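Local coordinates for protein transcription factor tau subunit sfc1 (Schizosaccharomyces pombe, PDB 4BJJ) that helps TFIIIC recognise the A-box promoter element of tRNA genes for RNA polymerase III, here represented by its N-terminal Sfc7-interacting domain, at residues A41-T44 with S45-P49; F99-R102 with D103-D106. The protein carries 3 engineered substitutions. All blocks are in the same frame, centred on the assembly; numbering follows the deposited sequence.

Interaction 1: residues A41-T44 with S45-P49. With HG (mercury (II) ion), chain C.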
ATOM      1  N   ALA A  41     -16.274  -0.708   2.901  1.00 41.37           N
ATOM      2  CA  ALA A  41     -15.623  -0.394   1.631  1.00 38.82           C
ATOM      3  C   ALA A  41     -14.616  -1.465   1.201  1.00 41.55           C
ATOM      4  O   ALA A  41     -14.615  -1.892   0.050  1.00 45.78           O
ATOM      5  CB  ALA A  41     -14.983   0.962   1.692  1.00 36.87           C
ATOM      6  N   CYS A  42     -13.803  -1.956   2.120  1.00 43.58           N
ATOM      7  CA  CYS A  42     -12.871  -3.029   1.772  1.00 42.63           C
ATOM      8  C   CYS A  42     -13.583  -4.345   1.417  1.00 41.20           C
ATOM      9  O   CYS A  42     -13.204  -5.033   0.464  1.00 41.65           O
ATOM     10  CB  CYS A  42     -11.873  -3.268   2.906  1.00 45.80           C
ATOM     11  SG  CYS A  42     -10.893  -4.811   2.749  1.00 52.59           S
ATOM     12  N   GLN A  43     -14.575  -4.726   2.196  1.00 35.42           N
ATOM     13  CA  GLN A  43     -15.303  -5.931   1.914  1.00 36.29           C
ATOM     14  C   GLN A  43     -15.987  -5.898   0.501  1.00 45.39           C
ATOM     15  O   GLN A  43     -15.967  -6.892  -0.229  1.00 49.91           O
ATOM     16  CB  GLN A  43     -16.353  -6.135   3.003  1.00 43.08           C
ATOM     17  CG  GLN A  43     -17.490  -7.074   2.615  1.00 51.93           C
ATOM     18  CD  GLN A  43     -18.571  -7.155   3.678  1.00 68.38           C
ATOM     19  OE1 GLN A  43     -19.234  -6.158   4.012  1.00 68.21           O
ATOM     20  NE2 GLN A  43     -18.750  -8.350   4.223  1.00 73.49           N
ATOM     21  N   THR A  44     -16.612  -4.783   0.135  1.00 37.69           N
ATOM     22  CA  THR A  44     -17.199  -4.656  -1.191  1.00 36.68           C
ATOM     23  C   THR A  44     -16.136  -4.843  -2.270  1.00 50.96           C
ATOM     24  O   THR A  44     -16.396  -5.479  -3.295  1.00 47.39           O
ATOM     25  CB  THR A  44     -17.842  -3.290  -1.404  1.00 39.05           C
ATOM     26  OG1 THR A  44     -18.779  -3.014  -0.368  1.00 41.84           O
ATOM     27  CG2 THR A  44     -18.584  -3.222  -2.742  1.00 39.34           C
ATOM     28  N   SER A  45     -14.932  -4.307  -2.035  1.00 47.20           N
ATOM     29  CA  SER A  45     -13.873  -4.382  -3.051  1.00 41.84           C
ATOM     30  C   SER A  45     -13.472  -5.827  -3.360  1.00 42.44           C
ATOM     31  O   SER A  45     -13.012  -6.122  -4.473  1.00 45.03           O
ATOM     32  CB  SER A  45     -12.631  -3.498  -2.727  1.00 36.32           C
ATOM     33  OG  SER A  45     -11.916  -3.947  -1.605  1.00 46.57           O
ATOM     34  N   PHE A  46     -13.698  -6.729  -2.404  1.00 39.96           N
ATOM     35  CA  PHE A  46     -13.386  -8.141  -2.587  1.00 40.88           C
ATOM     36  C   PHE A  46     -14.572  -8.978  -3.045  1.00 50.42           C
ATOM     37  O   PHE A  46     -14.405  -9.938  -3.787  1.00 53.68           O
ATOM     38  CB  PHE A  46     -12.817  -8.718  -1.298  1.00 44.86           C
ATOM     39  CG  PHE A  46     -11.360  -8.397  -1.101  1.00 50.56           C
ATOM     40  CD1 PHE A  46     -10.394  -9.185  -1.681  1.00 49.09           C
ATOM     41  CD2 PHE A  46     -10.964  -7.286  -0.375  1.00 48.91           C
ATOM     42  CE1 PHE A  46      -9.070  -8.894  -1.515  1.00 49.13           C
ATOM     43  CE2 PHE A  46      -9.644  -6.990  -0.204  1.00 45.37           C
ATOM     44  CZ  PHE A  46      -8.695  -7.781  -0.781  1.00 49.21           C
ATOM     45  N   GLN A  47     -15.766  -8.605  -2.611  1.00 50.39           N
ATOM     46  CA  GLN A  47     -16.965  -9.322  -2.989  1.00 46.62           C
ATOM     47  C   GLN A  47     -17.481  -8.917  -4.346  1.00 47.74           C
ATOM     48  O   GLN A  47     -17.983  -9.754  -5.088  1.00 49.27           O
ATOM     49  CB  GLN A  47     -18.048  -9.094  -1.961  1.00 50.55           C
ATOM     50  CG  GLN A  47     -17.838  -9.944  -0.746  1.00 68.84           C
ATOM     51  CD  GLN A  47     -19.042  -9.954   0.124  1.00 88.36           C
ATOM     52  OE1 GLN A  47     -20.067  -9.381  -0.241  1.00103.75           O
ATOM     53  NE2 GLN A  47     -18.947 -10.605   1.278  1.00 84.64           N
ATOM     54  N   ASN A  48     -17.345  -7.636  -4.660  1.00 47.13           N
ATOM     55  CA  ASN A  48     -17.843  -7.079  -5.901  1.00 44.80           C
ATOM     56  C   ASN A  48     -16.965  -5.903  -6.374  1.00 48.82           C
ATOM     57  O   ASN A  48     -17.390  -4.750  -6.359  1.00 43.07           O
ATOM     58  CB  ASN A  48     -19.296  -6.638  -5.701  1.00 43.25           C
ATOM     59  CG  ASN A  48     -20.003  -6.347  -7.009  1.00 52.14           C
ATOM     60  OD1 ASN A  48     -19.408  -6.465  -8.073  1.00 60.06           O
ATOM     61  ND2 ASN A  48     -21.277  -5.954  -6.934  1.00 51.33           N
ATOM     62  N   PRO A  49     -15.727  -6.202  -6.808  1.00 52.47           N
ATOM     63  CA  PRO A  49     -14.702  -5.193  -7.155  1.00 53.59           C
ATOM     64  C   PRO A  49     -15.208  -4.003  -7.988  1.00 47.93           C
ATOM     65  O   PRO A  49     -14.915  -2.852  -7.674  1.00 48.99           O
ATOM     66  CB  PRO A  49     -13.686  -5.990  -7.951  1.00 54.52           C
ATOM     67  CG  PRO A  49     -13.856  -7.402  -7.475  1.00 53.01           C
ATOM     68  CD  PRO A  49     -15.274  -7.574  -7.078  1.00 47.30           C
TER
HETATM   69 HG    HG C1109     -11.999  -6.601   3.359  1.00 53.24          HG

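Interaction 2: residues F99-R102 with D103-D106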
ATOM      1  N   PHE A  99      -7.728   2.449  -3.132  1.00 36.97           N
ATOM      2  CA  PHE A  99      -8.546   3.655  -3.187  1.00 37.30           C
ATOM      3  C   PHE A  99      -7.601   4.862  -3.195  1.00 36.85           C
ATOM      4  O   PHE A  99      -6.885   5.131  -2.223  1.00 36.95           O
ATOM      5  CB  PHE A  99      -9.496   3.704  -1.989  1.00 37.48           C
ATOM      6  CG  PHE A  99     -10.467   2.550  -1.925  1.00 40.92           C
ATOM      7  CD1 PHE A  99     -10.072   1.320  -1.407  1.00 38.36           C
ATOM      8  CD2 PHE A  99     -11.783   2.700  -2.384  1.00 43.52           C
ATOM      9  CE1 PHE A  99     -10.959   0.271  -1.338  1.00 42.72           C
ATOM     10  CE2 PHE A  99     -12.683   1.646  -2.319  1.00 44.16           C
ATOM     11  CZ  PHE A  99     -12.275   0.432  -1.787  1.00 43.94           C
ATOM     12  N   LEU A 100      -7.598   5.562  -4.318  1.00 31.64           N
ATOM     13  CA  LEU A 100      -6.664   6.648  -4.582  1.00 33.86           C
ATOM     14  C   LEU A 100      -7.309   7.987  -4.293  1.00 40.05           C
ATOM     15  O   LEU A 100      -8.170   8.455  -5.035  1.00 44.06           O
ATOM     16  CB  LEU A 100      -6.211   6.607  -6.041  1.00 34.12           C
ATOM     17  CG  LEU A 100      -5.532   5.306  -6.494  1.00 44.32           C
ATOM     18  CD1 LEU A 100      -5.703   5.105  -7.982  1.00 51.47           C
ATOM     19  CD2 LEU A 100      -4.074   5.262  -6.165  1.00 45.04           C
ATOM     20  N   PHE A 101      -6.891   8.591  -3.194  1.00 50.00           N
ATOM     21  CA  PHE A 101      -7.294   9.938  -2.868  1.00 47.68           C
ATOM     22  C   PHE A 101      -6.151  10.923  -3.108  1.00 54.64           C
ATOM     23  O   PHE A 101      -6.406  12.045  -3.513  1.00 58.77           O
ATOM     24  CB  PHE A 101      -7.781  10.022  -1.428  1.00 41.34           C
ATOM     25  CG  PHE A 101      -9.118   9.440  -1.219  1.00 39.27           C
ATOM     26  CD1 PHE A 101     -10.232  10.029  -1.780  1.00 39.91           C
ATOM     27  CD2 PHE A 101      -9.270   8.307  -0.460  1.00 38.87           C
ATOM     28  CE1 PHE A 101     -11.476   9.491  -1.586  1.00 44.15           C
ATOM     29  CE2 PHE A 101     -10.521   7.768  -0.265  1.00 46.68           C
ATOM     30  CZ  PHE A 101     -11.634   8.372  -0.824  1.00 43.18           C
ATOM     31  N   ARG A 102      -4.899  10.521  -2.864  1.00 59.97           N
ATOM     32  CA  ARG A 102      -3.759  11.403  -3.181  1.00 60.86           C
ATOM     33  C   ARG A 102      -3.652  11.585  -4.670  1.00 73.07           C
ATOM     34  O   ARG A 102      -4.034  10.700  -5.431  1.00 82.95           O
ATOM     35  CB  ARG A 102      -2.442  10.836  -2.666  1.00 51.55           C
ATOM     36  CG  ARG A 102      -2.495  10.508  -1.215  1.00 53.60           C
ATOM     37  CD  ARG A 102      -1.141  10.340  -0.626  1.00 46.95           C
ATOM     38  NE  ARG A 102      -0.617   9.004  -0.826  1.00 50.32           N
ATOM     39  CZ  ARG A 102      -0.711   8.006   0.049  1.00 47.43           C
ATOM     40  NH1 ARG A 102      -1.346   8.164   1.209  1.00 40.97           N
ATOM     41  NH2 ARG A 102      -0.154   6.838  -0.243  1.00 50.80           N
ATOM     42  N   ASP A 103      -3.168  12.748  -5.075  1.00 90.16           N
ATOM     43  CA  ASP A 103      -2.856  13.022  -6.478  1.00113.22           C
ATOM     44  C   ASP A 103      -4.078  13.355  -7.349  1.00114.15           C
ATOM     45  O   ASP A 103      -3.944  13.630  -8.546  1.00114.48           O
ATOM     46  CB  ASP A 103      -2.043  11.878  -7.099  1.00128.21           C
ATOM     47  CG  ASP A 103      -1.441  12.257  -8.439  1.00138.27           C
ATOM     48  OD1 ASP A 103      -0.565  13.155  -8.472  1.00138.36           O
ATOM     49  OD2 ASP A 103      -1.860  11.665  -9.457  1.00143.38           O
ATOM     50  N   MET A 104      -5.265  13.340  -6.759  1.00 91.71           N
ATOM     51  CA  MET A 104      -6.399  13.949  -7.422  1.00 77.30           C
ATOM     52  C   MET A 104      -6.137  15.450  -7.320  1.00 81.38           C
ATOM     53  O   MET A 104      -5.361  15.881  -6.462  1.00 79.72           O
ATOM     54  CB  MET A 104      -7.711  13.561  -6.747  1.00 67.79           C
ATOM     55  CG  MET A 104      -7.843  12.070  -6.484  1.00 67.11           C
ATOM     56  SD  MET A 104      -9.473  11.626  -5.845  1.00109.43           S
ATOM     57  CE  MET A 104     -10.462  11.838  -7.323  1.00 97.25           C
ATOM     58  N   ALA A 105      -6.763  16.236  -8.193  1.00 95.30           N
ATOM     59  CA  ALA A 105      -6.489  17.670  -8.280  1.00 97.05           C
ATOM     60  C   ALA A 105      -6.666  18.395  -6.944  1.00 96.84           C
ATOM     61  O   ALA A 105      -5.982  19.387  -6.694  1.00 97.32           O
ATOM     62  CB  ALA A 105      -7.360  18.318  -9.359  1.00 95.68           C
ATOM     63  N   ASP A 106      -7.561  17.890  -6.089  1.00 86.25           N
ATOM     64  CA  ASP A 106      -7.929  18.573  -4.831  1.00 83.26           C
ATOM     65  C   ASP A 106      -6.804  18.658  -3.799  1.00 83.29           C
ATOM     66  O   ASP A 106      -6.654  19.677  -3.107  1.00 78.39           O
ATOM     67  CB  ASP A 106      -9.141  17.891  -4.179  1.00 81.48           C
ATOM     68  CG  ASP A 106     -10.277  17.683  -5.148  1.00 87.32           C
ATOM     69  OD1 ASP A 106     -10.011  17.171  -6.256  1.00 95.72           O
ATOM     70  OD2 ASP A 106     -11.428  18.021  -4.806  1.00 82.15           O
TER

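Interaction 1: residues A41-T44 with S45-P49
C42 and F46, one helical turn apart, meet along the same flank of the chain, sulfur beside ring. The sulfur lies at the rim of the phenyl group, SG to CE2 3.9 Å, its direction from the ring centre 76° off the normal, so this is an edge-on sulfur-aromatic contact. Lying anti to the backbone N, SG of C42 binds a mercury ion at 2.2 Å; soft sulfur suits this soft metal, and CD2 of F46 lies 3.9 Å from the same ion. The carbonyl of C42 also meets the ring edge in its plane, with O 3.3 Å from CD2 of F46.

That oxygen has a firmer partner in the hydroxyl of S45, whose OG donates to C42 O at 2.7 Å. A chi1 of 67° folds OG back over the preceding turn, and a short polar side chain suits a buried spot where its hydroxyl can be satisfied by the helix itself. The serine also packs on F99 and Q97 of strand 88-100.

All this belongs to the C-terminal end of helix 35-47, within the Tau95 triple-barrel family region. The last turns tighten: Q43 O accepts from Q47 N in the usual i to i+4 manner and also from F46 N, which stands above the carbonyl plane. N48 leaves helical geometry, yet its N still donates to T44 O at 2.7 Å. T44 turns its own hydroxyl back to the carbonyl of K40, as a helical threonine can.

On the solvent-exposed flank, Q43 and Q47 run side by side in the same direction, their amide planes 45° apart. Their long flexible chains tolerate exposure, and the methylene CG of Q43 lies 4.0 Å from NE2 of Q47.

Interaction 2: residues F99-R102 with D103-D106
Where strand 88-100 ends, F101 to M104 form a type II beta turn; F101 and R102 still make backbone hydrogen bonds to E17 of strand 12-18, and the chain leads away beyond R102. R102 takes the extended second position of the turn, and D103 the third with positive phi (79°), a conformation glycine adopts more easily than aspartate. The turn leaves M104 N 3.2 Å from R102 O.

M104 folds back over the start of the turn. Its CG, anti to its own carbonyl carbon (chi1 -48°), comes to 3.3 Å from F101 O, and the bend at chi3 turns the methyl end. A flexible, unbranched thioether fits here, able to lie along backbone carbonyls and an aromatic ring together. F101 itself is buried, its phenyl packing on A70, P19 and L32.

The two charged residues find their partners outside the turn. R102 is long enough to pair through NH2 with an acidic side chain of the other protein chain, while NH1 bonds H18 O. D103, poorly ordered, uses OD1 to accept from Q108 NE2. The sulfur of M104 approaches the F101 ring obliquely, with SD 4.4 Å from F101 CD1 and 3.5 Å from L100 O.

In the fold
Interactions 1 and 2 follow one another along the chain, and their centres are about 20 Å apart, yet they meet through F99. This buried phenylalanine on strand 88-100 rests its ring atom CZ on the C-terminal half of helix 35-47, 3.8 Å from A41 O and 4.1 Å from S45 CB, so the helix lies against the strand that leads into the turn at F101-M104. Mercury marks the C42 flank of interaction 1, while interaction 2 begins at F99 and runs through the C-terminal end of that strand into the turn. Both contacts also reach the partner protein chain: C42 and F46 by packing, R102 by a salt bridge.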